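Local coordinates for protein formate dehydrogenase (Staphylococcus aureus, PDB 6TTB) that probably catalyses the NAD-dependent oxidation of formate to carbon dioxide, as a member of the D-2-hydroxyacid dehydrogenase family, at residues I57-F62 against D338-I343. Residues are numbered along the deposited sequence; the frame is centred on the assembly and turned at random.
Sequences IGLKTF and DGVKDI
Two helices on one face of the five-stranded parallel sheet in the catalytic (substrate-binding) domain of the D-2-hydroxyacid dehydrogenase fold meet here: the start of helix 59-64 and the long helix 330-348, which follows strand 319-321, the last of the seven-stranded Rossmann-type sheet, and packs back against the five-stranded one. K341 contributes the largest share, 107 of the 280 Å² buried between the segments. Its chain, bent at the later torsions, runs between L59 and F62, antiparallel to the F62 side chain. The F62 ring, with CG anti to the backbone N (chi1 174°), receives the aliphatic part of the lysine: K341 CG stands 4.1 Å above the ring plane, offset toward the rim, and K341 CD lies 3.4 Å from F62 CD2. R66 makes a cation-pi interaction with the same ring. On the inner side, L59 and V340 cross nearly at right angles, with L59 CD2 3.8 Å from V340 CG1; V340 also touches I115, and L59 touches F70, consistent with a shared apolar layer over the sheet. The ammonium is salt-bridged to E337 and reaches N-cap G58, whose phi of 84° favours glycine: K341 NZ lies 3.4 Å from G58 O and 3.6 Å from I57 O.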
# COMPACT_ATOMS: atom_id res chain seq x y z
N ILE A 57 21.80 -7.39 18.22
CA ILE A 57 21.84 -5.94 18.39
C ILE A 57 23.09 -5.46 19.11
O ILE A 57 23.07 -4.37 19.68
CB ILE A 57 20.53 -5.44 19.00
CG1 ILE A 57 19.96 -4.29 18.19
CG2 ILE A 57 20.55 -5.21 20.52
CD1 ILE A 57 18.95 -4.77 17.18
N GLY A 58 24.21 -6.19 18.96
CA GLY A 58 25.51 -5.66 19.32
C GLY A 58 25.84 -5.81 20.81
O GLY A 58 26.92 -5.42 21.22
N LEU A 59 25.00 -6.52 21.58
CA LEU A 59 25.12 -6.48 23.03
C LEU A 59 26.22 -7.43 23.55
O LEU A 59 26.76 -7.22 24.64
CB LEU A 59 23.76 -6.76 23.71
CG LEU A 59 22.69 -5.66 23.54
CD1 LEU A 59 21.30 -6.21 23.77
CD2 LEU A 59 22.94 -4.48 24.44
N LYS A 60 26.56 -8.46 22.80
CA LYS A 60 27.45 -9.50 23.29
C LYS A 60 28.75 -8.87 23.69
O LYS A 60 29.14 -8.99 24.83
CB LYS A 60 27.80 -10.46 22.17
CG LYS A 60 28.51 -11.76 22.53
CD LYS A 60 28.14 -12.66 21.36
CE LYS A 60 26.97 -12.01 20.55
NZ LYS A 60 26.22 -12.97 19.70
N THR A 61 29.46 -8.27 22.72
CA THR A 61 30.65 -7.49 22.96
C THR A 61 30.35 -6.29 23.86
O THR A 61 31.02 -6.10 24.86
CB THR A 61 31.32 -7.05 21.65
OG1 THR A 61 30.60 -7.69 20.60
CG2 THR A 61 32.77 -7.49 21.52
N PHE A 62 29.31 -5.52 23.55
CA PHE A 62 29.03 -4.33 24.33
C PHE A 62 28.91 -4.69 25.80
O PHE A 62 29.37 -3.95 26.65
CB PHE A 62 27.72 -3.69 23.90
CG PHE A 62 27.32 -2.54 24.78
CD1 PHE A 62 26.63 -2.76 25.96
CD2 PHE A 62 27.64 -1.24 24.45
CE1 PHE A 62 26.29 -1.70 26.80
CE2 PHE A 62 27.27 -0.20 25.26
CZ PHE A 62 26.61 -0.43 26.45
N ASP A 338 20.77 1.32 19.26
CA ASP A 338 21.45 2.45 19.90
C ASP A 338 20.76 2.86 21.21
O ASP A 338 21.45 3.26 22.17
CB ASP A 338 21.68 3.61 18.94
CG ASP A 338 22.77 3.24 17.93
OD1 ASP A 338 23.70 2.41 18.32
OD2 ASP A 338 22.72 3.77 16.75
N GLY A 339 19.41 2.76 21.25
CA GLY A 339 18.66 3.04 22.45
C GLY A 339 18.95 2.01 23.54
O GLY A 339 19.31 2.36 24.68
N VAL A 340 18.80 0.72 23.21
CA VAL A 340 19.00 -0.29 24.23
C VAL A 340 20.38 -0.04 24.84
O VAL A 340 20.55 -0.18 26.04
CB VAL A 340 18.84 -1.72 23.69
CG1 VAL A 340 19.60 -2.76 24.51
CG2 VAL A 340 17.40 -2.12 23.63
N LYS A 341 21.34 0.32 23.98
CA LYS A 341 22.72 0.50 24.41
C LYS A 341 22.79 1.68 25.36
O LYS A 341 23.33 1.55 26.45
CB LYS A 341 23.71 0.63 23.23
CG LYS A 341 24.03 -0.65 22.47
CD LYS A 341 25.45 -0.70 21.96
CE LYS A 341 25.55 -0.99 20.46
NZ LYS A 341 26.06 -2.36 20.15
N ASP A 342 22.23 2.81 24.95
CA ASP A 342 22.27 4.01 25.79
C ASP A 342 21.62 3.74 27.16
O ASP A 342 22.16 4.12 28.23
CB ASP A 342 21.67 5.23 25.10
CG ASP A 342 21.92 6.49 25.90
OD1 ASP A 342 23.10 7.05 25.83
OD2 ASP A 342 20.96 6.93 26.64
N ILE A 343 20.47 3.07 27.14
CA ILE A 343 19.77 2.74 28.37
C ILE A 343 20.72 2.00 29.31
O ILE A 343 20.93 2.45 30.44
CB ILE A 343 18.52 1.92 28.04
CG1 ILE A 343 17.31 2.82 27.76
CG2 ILE A 343 18.24 0.87 29.10
CD1 ILE A 343 16.39 2.28 26.68